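Local coordinates for UV damage endonuclease (Sulfolobus acidocaldarius, PDB 3TC3), which probably nicks damaged DNA as a metal-dependent repair endonuclease, with manganese bound in a TIM barrel, at residues E172-F177 / K199-K204; D205-S210 / R241-D246. One frame throughout, in Å; residues are numbered along the deposited sequence.

Overall arrangement
Both contacts involve helix 203-213 of the TIM barrel, and their centres lie 13 Å apart on the same side of the chain's centre. Contact 1 is fully buried: the loop leading into that helix is packed against helix 170-181, chiefly through an aromatic ring. Contact 2 is only partly buried and sets the helix proper against the loop between helix 233-241 and strand 249-252. Neither has a hydrogen bond across it, but contact 1 is purely hydrocarbon, whereas contact 2 brings a serine hydroxyl against a threonine methyl. They meet directly, too, where L174 of contact 1 packs on W208 and I209 of contact 2.

Contact 1: E172-F177 / K199-K204; sequences ESLNRF and KVFSVK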
loop_
_atom_site.group_PDB
_atom_site.type_symbol
_atom_site.label_atom_id
_atom_site.label_comp_id
_atom_site.label_asym_id
_atom_site.label_seq_id
_atom_site.Cartn_x
_atom_site.Cartn_y
_atom_site.Cartn_z
ATOM N N GLU A 172 -12.140 -21.675 6.531
ATOM C CA GLU A 172 -10.813 -22.236 6.915
ATOM C C GLU A 172 -9.723 -21.229 6.591
ATOM O O GLU A 172 -8.770 -21.073 7.349
ATOM C CB GLU A 172 -10.517 -23.539 6.188
ATOM C CG GLU A 172 -11.277 -24.707 6.903
ATOM C CD GLU A 172 -10.839 -26.107 6.512
ATOM O OE1 GLU A 172 -9.620 -26.334 6.331
ATOM O OE2 GLU A 172 -11.764 -27.003 6.442
ATOM N N SER A 173 -9.929 -20.581 5.462
ATOM C CA SER A 173 -8.897 -19.615 4.970
ATOM C C SER A 173 -8.845 -18.376 5.836
ATOM O O SER A 173 -7.735 -17.822 6.073
ATOM C CB SER A 173 -9.178 -19.243 3.509
ATOM O OG SER A 173 -8.885 -20.363 2.603
ATOM N N LEU A 174 -10.004 -17.913 6.344
ATOM C CA LEU A 174 -10.008 -16.789 7.310
ATOM C C LEU A 174 -9.319 -17.169 8.652
ATOM O O LEU A 174 -8.557 -16.353 9.239
ATOM C CB LEU A 174 -11.471 -16.247 7.629
ATOM C CG LEU A 174 -12.139 -15.727 6.369
ATOM C CD1 LEU A 174 -13.590 -15.348 6.777
ATOM C CD2 LEU A 174 -11.420 -14.481 5.842
ATOM N N ASN A 175 -9.613 -18.397 9.136
ATOM C CA ASN A 175 -9.018 -18.784 10.381
ATOM C C ASN A 175 -7.512 -19.046 10.234
ATOM O O ASN A 175 -6.779 -18.643 11.153
ATOM C CB ASN A 175 -9.805 -19.949 10.942
ATOM C CG ASN A 175 -11.101 -19.437 11.662
ATOM O OD1 ASN A 175 -11.058 -18.506 12.545
ATOM N ND2 ASN A 175 -12.216 -19.973 11.270
ATOM N N ARG A 176 -7.078 -19.550 9.081
ATOM C CA ARG A 176 -5.611 -19.704 8.839
ATOM C C ARG A 176 -4.967 -18.291 8.803
ATOM O O ARG A 176 -3.866 -18.093 9.353
ATOM C CB ARG A 176 -5.237 -20.357 7.502
ATOM C CG ARG A 176 -5.594 -21.863 7.456
ATOM C CD ARG A 176 -4.829 -22.558 6.274
ATOM N NE ARG A 176 -4.935 -21.823 4.996
ATOM C CZ ARG A 176 -5.986 -21.879 4.196
ATOM N NH1 ARG A 176 -7.038 -22.702 4.487
ATOM N NH2 ARG A 176 -6.017 -21.146 3.102
ATOM N N PHE A 177 -5.673 -17.314 8.245
ATOM C CA PHE A 177 -5.047 -15.985 8.253
ATOM C C PHE A 177 -4.828 -15.500 9.677
ATOM O O PHE A 177 -3.795 -14.944 10.021
ATOM C CB PHE A 177 -5.947 -15.024 7.492
ATOM C CG PHE A 177 -5.391 -13.616 7.455
ATOM C CD1 PHE A 177 -5.564 -12.717 8.548
ATOM C CD2 PHE A 177 -4.708 -13.185 6.315
ATOM C CE1 PHE A 177 -4.978 -11.481 8.475
ATOM C CE2 PHE A 177 -4.095 -11.915 6.286
ATOM C CZ PHE A 177 -4.270 -11.030 7.360
ATOM N N LYS A 199 -12.180 -10.929 -5.996
ATOM C CA LYS A 199 -12.466 -12.313 -6.322
ATOM C C LYS A 199 -13.019 -13.181 -5.175
ATOM O O LYS A 199 -13.923 -13.995 -5.424
ATOM C CB LYS A 199 -11.232 -13.018 -6.885
ATOM C CG LYS A 199 -10.591 -12.386 -8.080
ATOM C CD LYS A 199 -11.420 -12.541 -9.396
ATOM C CE LYS A 199 -10.627 -12.097 -10.681
ATOM N NZ LYS A 199 -9.654 -10.968 -10.405
ATOM N N VAL A 200 -12.522 -13.024 -3.961
ATOM C CA VAL A 200 -12.879 -13.902 -2.888
ATOM C C VAL A 200 -13.229 -13.222 -1.577
ATOM O O VAL A 200 -14.303 -13.452 -1.066
ATOM C CB VAL A 200 -11.733 -14.890 -2.586
ATOM C CG1 VAL A 200 -12.172 -15.866 -1.416
ATOM C CG2 VAL A 200 -11.512 -15.777 -3.868
ATOM N N PHE A 201 -12.335 -12.341 -1.111
ATOM C CA PHE A 201 -12.508 -11.773 0.215
ATOM C C PHE A 201 -13.081 -10.353 0.173
ATOM O O PHE A 201 -12.403 -9.377 -0.160
ATOM C CB PHE A 201 -11.192 -11.799 1.053
ATOM C CG PHE A 201 -10.765 -13.187 1.319
ATOM C CD1 PHE A 201 -11.526 -14.008 2.209
ATOM C CD2 PHE A 201 -9.695 -13.774 0.567
ATOM C CE1 PHE A 201 -11.163 -15.365 2.395
ATOM C CE2 PHE A 201 -9.361 -15.136 0.734
ATOM C CZ PHE A 201 -10.028 -15.909 1.654
ATOM N N SER A 202 -14.335 -10.245 0.566
ATOM C CA SER A 202 -15.078 -9.012 0.490
ATOM C C SER A 202 -14.797 -8.106 1.691
ATOM O O SER A 202 -14.096 -8.549 2.625
ATOM C CB SER A 202 -16.595 -9.367 0.502
ATOM O OG SER A 202 -16.923 -9.968 1.788
ATOM N N VAL A 203 -15.336 -6.921 1.696
ATOM C CA VAL A 203 -15.325 -6.067 2.892
ATOM C C VAL A 203 -15.863 -6.823 4.123
ATOM O O VAL A 203 -15.261 -6.780 5.215
ATOM C CB VAL A 203 -16.051 -4.783 2.638
ATOM C CG1 VAL A 203 -16.136 -3.936 3.931
ATOM C CG2 VAL A 203 -15.231 -3.982 1.590
ATOM N N LYS A 204 -17.005 -7.501 3.975
ATOM C CA LYS A 204 -17.575 -8.264 5.073
ATOM C C LYS A 204 -16.556 -9.239 5.661
ATOM O O LYS A 204 -16.416 -9.383 6.920
ATOM C CB LYS A 204 -18.800 -9.051 4.568
ATOM C CG LYS A 204 -19.493 -9.901 5.664
ATOM C CD LYS A 204 -20.769 -10.456 5.015
ATOM C CE LYS A 204 -21.312 -11.529 5.898
ATOM N NZ LYS A 204 -22.373 -12.338 5.280
#
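The ring of F201 reaches across to S173 and L174 on helix 170-181, with V200 of its own segment lying over one of its faces. First comes the turn before it: the amides of K199 and V200 bond to OD1 of D197, and that of F201 to OD2, so a single carboxylate shapes the loop. V200 then lays its CG1 over the centre of that face of the F201 ring, 3.6 Å above the plane. At F201, chi1 of -64° turns CG away from the carbonyl carbon and sends the ring toward the helix. Its CZ meets CB of S173 at 3.9 Å, an approach at the ring edge, while CE1 is 3.6 Å from L174 CD2, which comes in obliquely. The L174 and F201 side chains run antiparallel, passing one another side by side. The S173 hydroxyl has its main bond to the carbonyl of G169, so only its CB serves this contact. An alanine at F201 is likely to open a gap beside S173 and L174 and leave V200 CG1 without the ring it covers. S202 follows as the N-cap of helix 203-213: its OG caps the backbone N of D205, whose OD2 takes the S202 N-H in return, a capping box. The loop thus connects metal-binding E195, at the end of strand 192-195, to helix 203-213, with the F201 side chain about 12 Å from the manganese ion. The F201 ring also touches V163, just past strand 158-162, and L174 continues the packing onto W208 and I209 of helix 203-213.

Contact 2: D205-S210 / R241-D246; sequences DCLWIS and RRTWKD
T243 faces helix 203-213 and touches it at two residues, S210 and L207, one turn apart. Its CB, pointing toward the helix, lies 3.4 Å from S210 OG. From there the side chain forks. The hydroxyl branch sits between the backbone N and the carbonyl carbon (chi1 70°), where OG1 bonds to the V240 carbonyl at the end of helix 233-241 and also takes the N-H of V217 in strand 217-220. That leaves the methyl branch to make the contact. CG2 is 3.3 Å from S210 OG, close for a methyl against an oxygen, and 4.0 Å from S210 CB. On its way past it also meets CD2 of L207 at 3.8 Å, the two side chains crossing at about a right angle. The S210 hydroxyl, with OG anti to N (chi1 -173°), is brought out to the methyl by that torsion, yet its hydrogen bond is to the carbonyl of I215. T243 is the third residue of a type I turn from R241 to W244, closed by the W244 N to R241 O bond of 3.1 Å. W244 next to it sends NE1 to the V217 carbonyl, so the loop grips strand 217-220 with two successive side chains. The chemistry is that of van der Waals packing at the helix surface. Each hydroxyl is satisfied by backbone groups elsewhere: S210 is tied to I215, just before strand 217-220, and T243 to V217 at its start and to V240, rather than the two to each other.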
loop_
_atom_site.group_PDB
_atom_site.type_symbol
_atom_site.label_atom_id
_atom_site.label_comp_id
_atom_site.label_asym_id
_atom_site.label_seq_id
_atom_site.Cartn_x
_atom_site.Cartn_y
_atom_site.Cartn_z
ATOM N N ASP A 205 -15.834 -9.932 4.784
ATOM C CA ASP A 205 -14.852 -10.936 5.252
ATOM C C ASP A 205 -13.689 -10.264 5.992
ATOM O O ASP A 205 -13.247 -10.693 7.046
ATOM C CB ASP A 205 -14.304 -11.673 4.031
ATOM C CG ASP A 205 -15.312 -12.607 3.407
ATOM O OD1 ASP A 205 -16.124 -13.263 4.099
ATOM O OD2 ASP A 205 -15.315 -12.657 2.187
ATOM N N CYS A 206 -13.242 -9.127 5.453
ATOM C CA CYS A 206 -12.163 -8.370 6.138
ATOM C C CYS A 206 -12.615 -7.835 7.486
ATOM O O CYS A 206 -11.835 -7.883 8.464
ATOM C CB CYS A 206 -11.652 -7.202 5.260
ATOM S SG CYS A 206 -10.837 -7.793 3.745
ATOM N N LEU A 207 -13.876 -7.451 7.578
ATOM C CA LEU A 207 -14.396 -6.927 8.866
ATOM C C LEU A 207 -14.428 -8.104 9.883
ATOM O O LEU A 207 -14.187 -7.892 11.086
ATOM C CB LEU A 207 -15.793 -6.380 8.649
ATOM C CG LEU A 207 -15.809 -5.050 7.888
ATOM C CD1 LEU A 207 -17.270 -4.589 7.623
ATOM C CD2 LEU A 207 -15.065 -3.976 8.661
ATOM N N TRP A 208 -14.685 -9.337 9.396
ATOM C CA TRP A 208 -14.736 -10.505 10.325
ATOM C C TRP A 208 -13.364 -10.709 10.904
ATOM O O TRP A 208 -13.202 -11.010 12.106
ATOM C CB TRP A 208 -15.240 -11.685 9.516
ATOM C CG TRP A 208 -15.589 -12.884 10.363
ATOM C CD1 TRP A 208 -16.829 -13.184 10.933
ATOM C CD2 TRP A 208 -14.691 -13.953 10.792
ATOM N NE1 TRP A 208 -16.764 -14.364 11.624
ATOM C CE2 TRP A 208 -15.536 -14.891 11.558
ATOM C CE3 TRP A 208 -13.327 -14.278 10.560
ATOM C CZ2 TRP A 208 -14.988 -16.048 12.156
ATOM C CZ3 TRP A 208 -12.817 -15.492 11.134
ATOM C CH2 TRP A 208 -13.650 -16.326 11.873
ATOM N N ILE A 209 -12.324 -10.615 10.055
ATOM C CA ILE A 209 -10.953 -10.705 10.520
ATOM C C ILE A 209 -10.645 -9.570 11.498
ATOM O O ILE A 209 -10.090 -9.849 12.579
ATOM C CB ILE A 209 -9.939 -10.731 9.348
ATOM C CG1 ILE A 209 -10.081 -12.021 8.534
ATOM C CG2 ILE A 209 -8.500 -10.488 9.929
ATOM C CD1 ILE A 209 -9.184 -12.019 7.290
ATOM N N SER A 210 -10.966 -8.328 11.136
ATOM C CA SER A 210 -10.625 -7.191 11.980
ATOM C C SER A 210 -11.219 -7.322 13.353
ATOM O O SER A 210 -10.554 -6.978 14.346
ATOM C CB SER A 210 -11.126 -5.898 11.310
ATOM O OG SER A 210 -10.688 -4.747 12.016
ATOM N N ARG A 241 -14.242 2.509 8.698
ATOM C CA ARG A 241 -13.677 3.564 9.605
ATOM C C ARG A 241 -13.447 3.152 11.069
ATOM O O ARG A 241 -12.463 3.549 11.699
ATOM C CB ARG A 241 -14.547 4.867 9.549
ATOM C CG ARG A 241 -14.039 6.049 10.319
ATOM C CD ARG A 241 -15.103 7.214 10.249
ATOM N NE ARG A 241 -15.280 7.652 8.853
ATOM C CZ ARG A 241 -14.415 8.393 8.141
ATOM N NH1 ARG A 241 -13.228 8.769 8.644
ATOM N NH2 ARG A 241 -14.740 8.681 6.888
ATOM N N ARG A 242 -14.369 2.375 11.615
ATOM C CA ARG A 242 -14.308 1.933 13.004
ATOM C C ARG A 242 -13.126 0.945 13.251
ATOM O O ARG A 242 -12.792 0.662 14.394
ATOM C CB ARG A 242 -15.666 1.348 13.370
ATOM C CG ARG A 242 -16.715 2.386 13.082
ATOM C CD ARG A 242 -18.038 2.107 13.805
ATOM N NE ARG A 242 -18.404 0.684 13.881
ATOM C CZ ARG A 242 -19.442 0.127 13.239
ATOM N NH1 ARG A 242 -20.249 0.863 12.467
ATOM N NH2 ARG A 242 -19.666 -1.183 13.365
ATOM N N THR A 243 -12.491 0.437 12.179
ATOM C CA THR A 243 -11.351 -0.452 12.344
ATOM C C THR A 243 -10.040 0.276 12.433
ATOM O O THR A 243 -9.040 -0.356 12.694
ATOM C CB THR A 243 -11.239 -1.521 11.265
ATOM O OG1 THR A 243 -10.871 -0.893 10.024
ATOM C CG2 THR A 243 -12.617 -2.237 11.049
ATOM N N TRP A 244 -10.082 1.612 12.292
ATOM C CA TRP A 244 -8.843 2.423 12.379
ATOM C C TRP A 244 -8.818 3.192 13.661
ATOM O O TRP A 244 -9.819 3.780 14.039
ATOM C CB TRP A 244 -8.742 3.399 11.194
ATOM C CG TRP A 244 -8.562 2.693 9.913
ATOM C CD1 TRP A 244 -9.550 2.086 9.170
ATOM C CD2 TRP A 244 -7.363 2.650 9.106
ATOM N NE1 TRP A 244 -9.004 1.567 7.972
ATOM C CE2 TRP A 244 -7.708 1.883 7.892
ATOM C CE3 TRP A 244 -6.060 3.068 9.276
ATOM C CZ2 TRP A 244 -6.766 1.545 6.913
ATOM C CZ3 TRP A 244 -5.136 2.764 8.254
ATOM C CH2 TRP A 244 -5.490 2.009 7.118
ATOM N N LYS A 245 -7.637 3.349 14.208
ATOM C CA LYS A 245 -7.557 4.241 15.379
ATOM C C LYS A 245 -7.327 5.680 14.893
ATOM O O LYS A 245 -7.772 6.643 15.513
ATOM C CB LYS A 245 -6.483 3.740 16.361
ATOM C CG LYS A 245 -7.137 2.779 17.373
ATOM C CD LYS A 245 -6.144 2.069 18.265
ATOM C CE LYS A 245 -6.824 0.860 18.921
ATOM N NZ LYS A 245 -6.779 -0.261 17.922
ATOM N N ASP A 246 -6.672 5.795 13.724
ATOM C CA ASP A 246 -6.377 7.101 13.112
ATOM C C ASP A 246 -7.236 7.280 11.830
ATOM O O ASP A 246 -8.223 6.579 11.633
ATOM C CB ASP A 246 -4.853 7.253 12.842
ATOM C CG ASP A 246 -4.230 6.023 12.184
ATOM O OD1 ASP A 246 -4.969 5.084 11.831
ATOM O OD2 ASP A 246 -2.986 5.958 12.015
#